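Local coordinates for 2-dehydro-3-deoxy-D-arabinonate dehydratase (Sulfolobus solfataricus, PDB 2Q18), which catalyses the metal-dependent dehydration of 2-dehydro-3-deoxy-D-arabinonate to 2,5-dioxopentanoate, a step on the route from D-arabinonate to 2-oxoglutarate, at residues Ala96-Gly100 and Lys101-Glu105; Phe117-Pro121 and Asn122-Gly126; Gly222-Asn225 and Thr226-Arg230; Arg231-Glu234 and Glu235-Tyr239. All blocks are in the same frame, centred on the assembly; numbering follows the deposited sequence.

Interaction 1: Ala96-Gly100 and Lys101-Glu105; sequences AKILG and KTIYE
With CG1 of Ile103 set between its own backbone N and carbonyl carbon (chi1 55°), the two arms of this residue divide between two partners: CD1 lies 4.0 Å from Ala96 CB, while CG2 meets CD1 of Ile98 at 3.9 Å, the two isoleucine side chains crossing at about a right angle. Apolar residues, two of them branched, suit this buried patch, to which Pro175 and residues of the second subunit add cover. With only an alanine in place of Ile103, Ala96 CB and Ile98 CD1 would probably lose their mate, and a gap would open beside the subunit interface. The backbone closes as a tight hairpin: Ile98 N donates to Lys101 O at 2.7 Å, and Lys101 N returns to Ile98 O at 3.1 Å. Leu99 and Gly100 take the positive phi values of the turn, which glycine accepts readily. Two residues on, Ile103 N donates to Ala96 O at 3.1 Å. Thr102 then starts the helix, its OG1 accepting from Glu105 N at 3.1 Å. Lys101 stretches out to a salt bridge with Asp109. Together these make a beta hairpin with a two-residue loop, closed by a type I' turn, running straight into an N-capped helix.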
loop_
_atom_site.group_PDB
_atom_site.type_symbol
_atom_site.label_atom_id
_atom_site.label_comp_id
_atom_site.label_asym_id
_atom_site.label_seq_id
_atom_site.Cartn_x
_atom_site.Cartn_y
_atom_site.Cartn_z
ATOM N N ALA A 96 -14.345 -26.196 -40.399
ATOM C CA ALA A 96 -13.496 -27.312 -39.996
ATOM C C ALA A 96 -14.367 -28.481 -39.562
ATOM O O ALA A 96 -15.384 -28.292 -38.889
ATOM C CB ALA A 96 -12.565 -26.894 -38.865
ATOM N N LYS A 97 -13.975 -29.686 -39.957
ATOM C CA LYS A 97 -14.758 -30.874 -39.633
ATOM C C LYS A 97 -13.916 -32.099 -39.287
ATOM O O LYS A 97 -12.817 -32.284 -39.805
ATOM C CB LYS A 97 -15.781 -31.182 -40.738
ATOM C CG LYS A 97 -15.266 -31.035 -42.164
ATOM C CD LYS A 97 -16.252 -30.264 -43.050
ATOM C CE LYS A 97 -17.643 -30.889 -43.074
ATOM N NZ LYS A 97 -18.573 -30.125 -43.952
ATOM N N ILE A 98 -14.453 -32.909 -38.380
ATOM C CA ILE A 98 -13.819 -34.138 -37.926
ATOM C C ILE A 98 -14.683 -35.309 -38.379
ATOM O O ILE A 98 -15.840 -35.434 -37.960
ATOM C CB ILE A 98 -13.653 -34.154 -36.384
ATOM C CG1 ILE A 98 -12.782 -32.979 -35.925
ATOM C CG2 ILE A 98 -13.067 -35.489 -35.913
ATOM C CD1 ILE A 98 -12.900 -32.649 -34.449
ATOM N N LEU A 99 -14.109 -36.160 -39.230
ATOM C CA LEU A 99 -14.839 -37.241 -39.908
ATOM C C LEU A 99 -16.169 -36.757 -40.502
ATOM O O LEU A 99 -17.229 -37.326 -40.228
ATOM C CB LEU A 99 -15.060 -38.452 -38.981
ATOM C CG LEU A 99 -13.917 -39.387 -38.545
ATOM C CD1 LEU A 99 -12.767 -39.450 -39.561
ATOM C CD2 LEU A 99 -13.393 -39.010 -37.168
ATOM N N GLY A 100 -16.100 -35.689 -41.297
ATOM C CA GLY A 100 -17.274 -35.142 -41.985
ATOM C C GLY A 100 -18.240 -34.329 -41.136
ATOM O O GLY A 100 -19.152 -33.690 -41.669
ATOM N N LYS A 101 -18.047 -34.352 -39.820
ATOM C CA LYS A 101 -18.909 -33.627 -38.891
ATOM C C LYS A 101 -18.193 -32.372 -38.396
ATOM O O LYS A 101 -17.047 -32.445 -37.937
ATOM C CB LYS A 101 -19.285 -34.533 -37.717
ATOM C CG LYS A 101 -20.399 -34.011 -36.823
ATOM C CD LYS A 101 -20.667 -34.987 -35.681
ATOM C CE LYS A 101 -21.842 -34.542 -34.826
ATOM N NZ LYS A 101 -22.160 -35.518 -33.741
ATOM N N THR A 102 -18.868 -31.226 -38.494
ATOM C CA THR A 102 -18.272 -29.940 -38.112
ATOM C C THR A 102 -17.924 -29.903 -36.623
ATOM O O THR A 102 -18.639 -30.471 -35.789
ATOM C CB THR A 102 -19.184 -28.724 -38.445
ATOM O OG1 THR A 102 -20.184 -28.570 -37.431
ATOM C CG2 THR A 102 -19.853 -28.884 -39.806
ATOM N N ILE A 103 -16.825 -29.225 -36.307
ATOM C CA ILE A 103 -16.361 -29.074 -34.925
ATOM C C ILE A 103 -17.437 -28.508 -33.991
ATOM O O ILE A 103 -17.515 -28.895 -32.826
ATOM C CB ILE A 103 -15.058 -28.233 -34.842
ATOM C CG1 ILE A 103 -15.237 -26.867 -35.521
ATOM C CG2 ILE A 103 -13.893 -29.008 -35.456
ATOM C CD1 ILE A 103 -14.106 -25.881 -35.267
ATOM N N TYR A 104 -18.274 -27.615 -34.519
ATOM C CA TYR A 104 -19.344 -26.981 -33.742
ATOM C C TYR A 104 -20.473 -27.959 -33.427
ATOM O O TYR A 104 -21.008 -27.968 -32.314
ATOM C CB TYR A 104 -19.876 -25.732 -34.464
ATOM C CG TYR A 104 -18.799 -24.700 -34.718
ATOM C CD1 TYR A 104 -18.412 -23.809 -33.718
ATOM C CD2 TYR A 104 -18.147 -24.636 -35.948
ATOM C CE1 TYR A 104 -17.410 -22.873 -33.938
ATOM C CE2 TYR A 104 -17.145 -23.699 -36.181
ATOM C CZ TYR A 104 -16.783 -22.821 -35.170
ATOM O OH TYR A 104 -15.789 -21.897 -35.394
ATOM N N GLU A 105 -20.823 -28.781 -34.413
ATOM C CA GLU A 105 -21.811 -29.842 -34.230
ATOM C C GLU A 105 -21.296 -30.884 -33.227
ATOM O O GLU A 105 -22.055 -31.384 -32.394
ATOM C CB GLU A 105 -22.123 -30.498 -35.578
ATOM C CG GLU A 105 -23.440 -31.256 -35.626
ATOM C CD GLU A 105 -23.601 -32.077 -36.901
ATOM O OE1 GLU A 105 -22.977 -31.728 -37.935
ATOM O OE2 GLU A 105 -24.357 -33.076 -36.864
#

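Interaction 2: Phe117-Pro121 and Asn122-Gly126; sequences FKATP and NRCVG
Thr120 and Pro121 turn the chain into a short 3-10 segment, and two backbone bonds hold the bend: Arg123 N donates to Thr120 O at 3.0 Å and Cys124 N to Pro121 O at 3.2 Å. Each bond spans three residues, as in a 3-10 turn. Proline, with its phi fixed near the -57° required here, suits the first position of the segment. Just before it, Lys118 and Ala119 both face Val76 in a classic beta bulge.

The side chains knit the same turn. Thr120 OG1 sits between its backbone N and carbonyl carbon (chi1 51°), which turns it to the side where Asn122 and Arg123 wait. It donates to Asn122 OD1 at 2.6 Å, the two side chains lying side by side and pointing the same way, and accepts from Arg123 NH1 at 2.7 Å, near the edge of the guanidinium and 19° out of its plane. A hydroxyl suits this place because it can give and receive at once. Behind it, Ala119 CB packs on Cys124 SG at 3.6 Å, two small, buried groups that can approach closely.

Arg123 is also claimed by the second subunit, where NE donates to Asn244 and NH1 forms a salt bridge with Glu75; Lys118 meanwhile turns inward to Asp164, a magnesium ligand. Through Thr120, a chain of bonds from guanidinium to hydroxyl to amide oxygen fixes the rotation of the hydroxyl and is likely to steady Arg123 for its intersubunit partners. The guanidinium is met by a hydroxyl and the Asn244 amide oxygen as well as a carboxylate, which probably eases the cost of holding its charge in a buried place.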
loop_
_atom_site.group_PDB
_atom_site.type_symbol
_atom_site.label_atom_id
_atom_site.label_comp_id
_atom_site.label_asym_id
_atom_site.label_seq_id
_atom_site.Cartn_x
_atom_site.Cartn_y
_atom_site.Cartn_z
ATOM N N PHE A 117 -10.854 -18.728 -22.651
ATOM C CA PHE A 117 -10.495 -17.497 -21.954
ATOM C C PHE A 117 -10.856 -16.313 -22.851
ATOM O O PHE A 117 -10.474 -16.278 -24.023
ATOM C CB PHE A 117 -8.998 -17.476 -21.617
ATOM C CG PHE A 117 -8.577 -16.290 -20.781
ATOM C CD1 PHE A 117 -8.019 -15.160 -21.378
ATOM C CD2 PHE A 117 -8.737 -16.304 -19.397
ATOM C CE1 PHE A 117 -7.626 -14.057 -20.607
ATOM C CE2 PHE A 117 -8.352 -15.210 -18.618
ATOM C CZ PHE A 117 -7.796 -14.084 -19.226
ATOM N N LYS A 118 -11.573 -15.344 -22.290
ATOM C CA LYS A 118 -12.099 -14.223 -23.072
ATOM C C LYS A 118 -11.331 -12.916 -22.868
ATOM O O LYS A 118 -10.917 -12.284 -23.843
ATOM C CB LYS A 118 -13.597 -14.029 -22.793
ATOM C CG LYS A 118 -14.223 -12.767 -23.417
ATOM C CD LYS A 118 -14.094 -12.746 -24.943
ATOM C CE LYS A 118 -14.545 -11.403 -25.504
ATOM N NZ LYS A 118 -14.418 -11.352 -26.999
ATOM N N ALA A 119 -11.147 -12.505 -21.614
ATOM C CA ALA A 119 -10.526 -11.220 -21.342
ATOM C C ALA A 119 -9.916 -11.096 -19.955
ATOM O O ALA A 119 -10.323 -11.773 -19.009
ATOM C CB ALA A 119 -11.548 -10.074 -21.573
ATOM N N THR A 120 -8.922 -10.220 -19.868
ATOM C CA THR A 120 -8.453 -9.661 -18.607
ATOM C C THR A 120 -9.282 -8.387 -18.368
ATOM O O THR A 120 -9.909 -7.889 -19.312
ATOM C CB THR A 120 -6.959 -9.313 -18.705
ATOM O OG1 THR A 120 -6.736 -8.521 -19.885
ATOM C CG2 THR A 120 -6.115 -10.595 -18.776
ATOM N N PRO A 121 -9.307 -7.863 -17.120
ATOM C CA PRO A 121 -10.135 -6.681 -16.830
ATOM C C PRO A 121 -9.836 -5.448 -17.707
ATOM O O PRO A 121 -10.759 -4.706 -18.051
ATOM C CB PRO A 121 -9.847 -6.387 -15.343
ATOM C CG PRO A 121 -8.591 -7.146 -15.015
ATOM C CD PRO A 121 -8.600 -8.344 -15.917
ATOM N N ASN A 122 -8.569 -5.238 -18.062
ATOM C CA ASN A 122 -8.172 -4.096 -18.881
ATOM C C ASN A 122 -8.598 -4.206 -20.352
ATOM O O ASN A 122 -8.557 -3.219 -21.084
ATOM C CB ASN A 122 -6.660 -3.865 -18.791
ATOM C CG ASN A 122 -5.859 -5.019 -19.379
ATOM O OD1 ASN A 122 -6.032 -6.174 -18.982
ATOM N ND2 ASN A 122 -4.973 -4.710 -20.319
ATOM N N ARG A 123 -8.978 -5.408 -20.784
ATOM C CA ARG A 123 -9.490 -5.621 -22.138
ATOM C C ARG A 123 -11.018 -5.492 -22.192
ATOM O O ARG A 123 -11.611 -5.577 -23.267
ATOM C CB ARG A 123 -9.045 -6.984 -22.685
ATOM C CG ARG A 123 -7.547 -7.079 -23.014
ATOM C CD ARG A 123 -7.210 -8.458 -23.578
ATOM N NE ARG A 123 -5.808 -8.585 -23.980
ATOM C CZ ARG A 123 -4.814 -8.964 -23.177
ATOM N NH1 ARG A 123 -5.049 -9.243 -21.902
ATOM N NH2 ARG A 123 -3.572 -9.049 -23.650
ATOM N N CYS A 124 -11.642 -5.288 -21.034
ATOM C CA CYS A 124 -13.089 -5.106 -20.945
ATOM C C CYS A 124 -13.460 -3.630 -20.864
ATOM O O CYS A 124 -12.680 -2.811 -20.370
ATOM C CB CYS A 124 -13.652 -5.812 -19.713
ATOM S SG CYS A 124 -13.337 -7.580 -19.645
ATOM N N VAL A 125 -14.660 -3.308 -21.346
ATOM C CA VAL A 125 -15.224 -1.963 -21.217
ATOM C C VAL A 125 -16.622 -2.072 -20.631
ATOM O O VAL A 125 -17.164 -3.176 -20.507
ATOM C CB VAL A 125 -15.255 -1.196 -22.575
ATOM C CG1 VAL A 125 -13.866 -1.162 -23.210
ATOM C CG2 VAL A 125 -16.274 -1.801 -23.531
ATOM N N GLY A 126 -17.193 -0.933 -20.252
ATOM C CA GLY A 126 -18.516 -0.906 -19.652
ATOM C C GLY A 126 -19.539 -0.124 -20.458
ATOM O O GLY A 126 -19.283 0.285 -21.594
#

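Interaction 3: Gly222-Asn225 and Thr226-Arg230; sequences GSVN and TNKMR
Asn225 OD1 accepts the backbone N of Asn227 at 2.9 Å, in the carbonyl plane and on a lone pair, with an N-H...O angle of 157°. Asparagine suits this place because its short amide can fold back on the chain that follows it, forming an Asx turn. The other end of that amide, ND2, donates to Asp207 on the adjoining strand. One residue further, Lys228 N donates to Asn225 O at 3.1 Å, so Asn225 accepts through both its backbone and its side-chain oxygen. Its backbone N gives to a water at 3.0 Å, and Lys228 NZ donates to the same water at 2.6 Å.

Lys228 reaches that point by a chain bent at chi2 (-80°), more mildly at chi3 and again at chi4 (38°), curling back so that NZ also meets a lone pair of Asn227 OD1, 3.1 Å away. Its CG passes Val224 CG2 at 4.0 Å, a lysine's aliphatic length covering a strand valine. Thr226 OG1 is engaged by Pro203 O and Leu206 N. Neither segment has an acidic side chain, so the lysine's charge is met here by an amide oxygen and a water, a pairing that suits an exposed turn leaving strand 217-225.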
loop_
_atom_site.group_PDB
_atom_site.type_symbol
_atom_site.label_atom_id
_atom_site.label_comp_id
_atom_site.label_asym_id
_atom_site.label_seq_id
_atom_site.Cartn_x
_atom_site.Cartn_y
_atom_site.Cartn_z
ATOM N N GLY A 222 -32.593 -8.557 -33.266
ATOM C CA GLY A 222 -32.916 -9.960 -33.047
ATOM C C GLY A 222 -33.028 -10.254 -31.568
ATOM O O GLY A 222 -32.376 -9.604 -30.742
ATOM N N SER A 223 -33.860 -11.231 -31.228
ATOM C CA SER A 223 -34.045 -11.620 -29.842
ATOM C C SER A 223 -34.105 -13.136 -29.669
ATOM O O SER A 223 -34.403 -13.873 -30.613
ATOM C CB SER A 223 -35.297 -10.961 -29.258
ATOM O OG SER A 223 -36.466 -11.481 -29.863
ATOM N N VAL A 224 -33.799 -13.584 -28.455
ATOM C CA VAL A 224 -33.924 -14.981 -28.063
ATOM C C VAL A 224 -34.208 -15.032 -26.562
ATOM O O VAL A 224 -33.806 -14.131 -25.812
ATOM C CB VAL A 224 -32.655 -15.807 -28.435
ATOM C CG1 VAL A 224 -31.469 -15.467 -27.513
ATOM C CG2 VAL A 224 -32.951 -17.304 -28.414
ATOM N N ASN A 225 -34.929 -16.062 -26.133
ATOM C CA ASN A 225 -35.159 -16.290 -24.715
ATOM C C ASN A 225 -34.169 -17.327 -24.197
ATOM O O ASN A 225 -33.796 -18.248 -24.925
ATOM C CB ASN A 225 -36.601 -16.731 -24.457
ATOM C CG ASN A 225 -36.975 -16.677 -22.986
ATOM O OD1 ASN A 225 -36.564 -17.529 -22.195
ATOM N ND2 ASN A 225 -37.764 -15.676 -22.614
ATOM N N THR A 226 -33.745 -17.169 -22.945
ATOM C CA THR A 226 -32.783 -18.094 -22.333
ATOM C C THR A 226 -33.359 -19.496 -22.093
ATOM O O THR A 226 -32.623 -20.410 -21.697
ATOM C CB THR A 226 -32.189 -17.543 -21.013
ATOM O OG1 THR A 226 -33.247 -17.184 -20.118
ATOM C CG2 THR A 226 -31.302 -16.328 -21.274
ATOM N N ASN A 227 -34.662 -19.669 -22.335
ATOM C CA ASN A 227 -35.269 -21.007 -22.316
ATOM C C ASN A 227 -34.801 -21.875 -23.487
ATOM O O ASN A 227 -35.082 -23.070 -23.536
ATOM C CB ASN A 227 -36.807 -20.953 -22.219
ATOM C CG ASN A 227 -37.468 -20.283 -23.423
ATOM O OD1 ASN A 227 -37.013 -20.407 -24.560
ATOM N ND2 ASN A 227 -38.568 -19.584 -23.169
ATOM N N LYS A 228 -34.072 -21.256 -24.414
ATOM C CA LYS A 228 -33.471 -21.960 -25.542
ATOM C C LYS A 228 -32.047 -22.436 -25.243
ATOM O O LYS A 228 -31.435 -23.120 -26.069
ATOM C CB LYS A 228 -33.482 -21.073 -26.794
ATOM C CG LYS A 228 -34.870 -20.576 -27.197
ATOM C CD LYS A 228 -35.671 -21.630 -27.965
ATOM C CE LYS A 228 -37.176 -21.510 -27.697
ATOM N NZ LYS A 228 -37.682 -20.102 -27.574
ATOM N N MET A 229 -31.516 -22.074 -24.074
ATOM C CA MET A 229 -30.193 -22.549 -23.667
ATOM C C MET A 229 -30.273 -24.033 -23.319
ATOM O O MET A 229 -31.081 -24.445 -22.484
ATOM C CB MET A 229 -29.630 -21.737 -22.492
ATOM C CG MET A 229 -28.094 -21.748 -22.411
ATOM S SD MET A 229 -27.378 -21.036 -20.900
ATOM C CE MET A 229 -28.167 -19.426 -20.868
ATOM N N ARG A 230 -29.438 -24.823 -23.985
ATOM C CA ARG A 230 -29.447 -26.275 -23.839
ATOM C C ARG A 230 -28.344 -26.725 -22.880
ATOM O O ARG A 230 -28.566 -27.584 -22.025
ATOM C CB ARG A 230 -29.292 -26.932 -25.214
ATOM C CG ARG A 230 -29.317 -28.451 -25.205
ATOM C CD ARG A 230 -29.310 -28.989 -26.624
ATOM N NE ARG A 230 -28.777 -30.348 -26.712
ATOM C CZ ARG A 230 -27.487 -30.647 -26.863
ATOM N NH1 ARG A 230 -26.572 -29.684 -26.933
ATOM N NH2 ARG A 230 -27.108 -31.915 -26.938
HETATM O O HOH W 1 -36.746 -17.659 -27.952
#

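Interaction 4: Arg231-Glu234 and Glu235-Tyr239; sequences RKIE and EQIQY
Arg231 lays its CD against the carboxylate of Glu235, 3.3 Å from OE2, and its NH2 closes a salt bridge to that same oxygen at 2.8 Å. The oxygen is met on its syn side, at the edge of the guanidinium, with the two planes 77° apart, so the groups meet through OE2 rather than as a flat two-bond pair. Bends at chi2 and chi3 (79° and 77°) curl the arginine back to this point, whereas Glu235 reaches out extended. A methionine in place of Arg231 would probably leave the Glu235 carboxylate without its mate and the carbonyl of Ala110, which NH1 serves, without a donor.

Gln236 NE2 donates to Arg231 O at 3.1 Å, tying down the residue before the N-cap; an amide suits the task, carrying a donor without a charge into a buried spot. Lys232, at the N-cap, gives its carbonyl to Gln236 N at 3.2 Å and weakly to Glu235 N. Ile237 N donates to Ile233 O at 2.8 Å, and on that buried flank Ile233 CG2 touches Ile237 CD1 at 3.8 Å. These isoleucines, a turn apart, press helix 233-241 onto strands 140-150 and 156-167, with Ile237 and Gln236 also reaching strand 250-253.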
loop_
_atom_site.group_PDB
_atom_site.type_symbol
_atom_site.label_atom_id
_atom_site.label_comp_id
_atom_site.label_asym_id
_atom_site.label_seq_id
_atom_site.Cartn_x
_atom_site.Cartn_y
_atom_site.Cartn_z
ATOM N N ARG A 231 -27.161 -26.136 -23.030
ATOM C CA ARG A 231 -26.051 -26.379 -22.121
ATOM C C ARG A 231 -26.176 -25.452 -20.913
ATOM O O ARG A 231 -25.909 -24.251 -21.012
ATOM C CB ARG A 231 -24.722 -26.156 -22.845
ATOM C CG ARG A 231 -23.518 -26.721 -22.121
ATOM C CD ARG A 231 -23.395 -28.219 -22.326
ATOM N NE ARG A 231 -22.869 -28.557 -23.646
ATOM C CZ ARG A 231 -22.246 -29.695 -23.930
ATOM N NH1 ARG A 231 -21.795 -29.915 -25.159
ATOM N NH2 ARG A 231 -22.063 -30.608 -22.982
ATOM N N LYS A 232 -26.587 -26.012 -19.778
ATOM C CA LYS A 232 -26.880 -25.218 -18.584
ATOM C C LYS A 232 -25.636 -24.582 -17.946
ATOM O O LYS A 232 -24.515 -25.068 -18.121
ATOM C CB LYS A 232 -27.691 -26.032 -17.566
ATOM C CG LYS A 232 -26.930 -27.166 -16.875
ATOM C CD LYS A 232 -27.869 -28.300 -16.449
ATOM C CE LYS A 232 -28.809 -27.885 -15.317
ATOM N NZ LYS A 232 -29.555 -29.047 -14.757
ATOM N N ILE A 233 -25.858 -23.494 -17.211
ATOM C CA ILE A 233 -24.784 -22.693 -16.619
ATOM C C ILE A 233 -23.972 -23.492 -15.592
ATOM O O ILE A 233 -22.742 -23.432 -15.591
ATOM C CB ILE A 233 -25.340 -21.386 -15.993
ATOM C CG1 ILE A 233 -26.033 -20.541 -17.072
ATOM C CG2 ILE A 233 -24.225 -20.597 -15.295
ATOM C CD1 ILE A 233 -26.926 -19.441 -16.532
ATOM N N GLU A 234 -24.674 -24.230 -14.734
ATOM C CA GLU A 234 -24.071 -25.136 -13.749
ATOM C C GLU A 234 -22.996 -26.032 -14.377
ATOM O O GLU A 234 -21.908 -26.180 -13.824
ATOM C CB GLU A 234 -25.172 -25.979 -13.089
ATOM C CG GLU A 234 -24.698 -27.106 -12.170
ATOM C CD GLU A 234 -25.840 -28.024 -11.712
ATOM O OE1 GLU A 234 -26.822 -28.208 -12.473
ATOM O OE2 GLU A 234 -25.748 -28.573 -10.590
ATOM N N GLU A 235 -23.303 -26.603 -15.540
ATOM C CA GLU A 235 -22.367 -27.462 -16.257
ATOM C C GLU A 235 -21.191 -26.665 -16.821
ATOM O O GLU A 235 -20.051 -27.142 -16.816
ATOM C CB GLU A 235 -23.082 -28.218 -17.380
ATOM C CG GLU A 235 -22.219 -29.271 -18.072
ATOM C CD GLU A 235 -22.921 -29.950 -19.241
ATOM O OE1 GLU A 235 -24.173 -29.990 -19.265
ATOM O OE2 GLU A 235 -22.213 -30.449 -20.143
ATOM N N GLN A 236 -21.472 -25.457 -17.311
ATOM C CA GLN A 236 -20.420 -24.582 -17.824
ATOM C C GLN A 236 -19.428 -24.245 -16.711
ATOM O O GLN A 236 -18.216 -24.291 -16.924
ATOM C CB GLN A 236 -21.003 -23.296 -18.418
ATOM C CG GLN A 236 -21.983 -23.510 -19.575
ATOM C CD GLN A 236 -22.461 -22.198 -20.180
ATOM O OE1 GLN A 236 -21.932 -21.128 -19.870
ATOM N NE2 GLN A 236 -23.459 -22.276 -21.050
ATOM N N ILE A 237 -19.955 -23.918 -15.531
ATOM C CA ILE A 237 -19.130 -23.611 -14.361
ATOM C C ILE A 237 -18.288 -24.826 -13.951
ATOM O O ILE A 237 -17.091 -24.690 -13.693
ATOM C CB ILE A 237 -19.974 -23.110 -13.160
ATOM C CG1 ILE A 237 -20.711 -21.812 -13.521
ATOM C CG2 ILE A 237 -19.089 -22.900 -11.926
ATOM C CD1 ILE A 237 -21.734 -21.368 -12.486
ATOM N N GLN A 238 -18.920 -26.003 -13.915
ATOM C CA GLN A 238 -18.233 -27.266 -13.607
ATOM C C GLN A 238 -16.958 -27.449 -14.437
ATOM O O GLN A 238 -15.891 -27.704 -13.890
ATOM C CB GLN A 238 -19.183 -28.462 -13.801
ATOM C CG GLN A 238 -18.523 -29.837 -13.631
ATOM C CD GLN A 238 -19.422 -31.018 -14.020
ATOM O OE1 GLN A 238 -19.000 -32.171 -13.942
ATOM N NE2 GLN A 238 -20.654 -30.736 -14.438
ATOM N N TYR A 239 -17.072 -27.304 -15.754
ATOM C CA TYR A 239 -15.924 -27.492 -16.642
ATOM C C TYR A 239 -14.924 -26.330 -16.599
ATOM O O TYR A 239 -13.733 -26.529 -16.849
ATOM C CB TYR A 239 -16.380 -27.789 -18.075
ATOM C CG TYR A 239 -16.849 -29.218 -18.261
ATOM C CD1 TYR A 239 -18.142 -29.604 -17.897
ATOM C CD2 TYR A 239 -15.994 -30.190 -18.782
ATOM C CE1 TYR A 239 -18.572 -30.924 -18.058
ATOM C CE2 TYR A 239 -16.414 -31.512 -18.946
ATOM C CZ TYR A 239 -17.701 -31.869 -18.583
ATOM O OH TYR A 239 -18.114 -33.173 -18.741
#

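All four contacts are local, yet they sit in different settings. Interactions 1, 2 and 4 are partly buried; interaction 3 is at the surface. From contact centre to chain centre, interaction 1 lies about 28 Å out and interaction 2 about 10 Å; both touch the second subunit, the first through apolar packing and backbone hydrogen bonds, the second through a charged arginine. Interaction 3 meets no other chain and bonds through amides and water. Interaction 4 has isoleucines on the side facing the strands and a salt bridge at its start. Interactions 3 and 4 follow each other in the chain, joining strand 217-225 to helix 233-241, and they touch where Met229 SD packs 4.1 Å from Gln236 NE2.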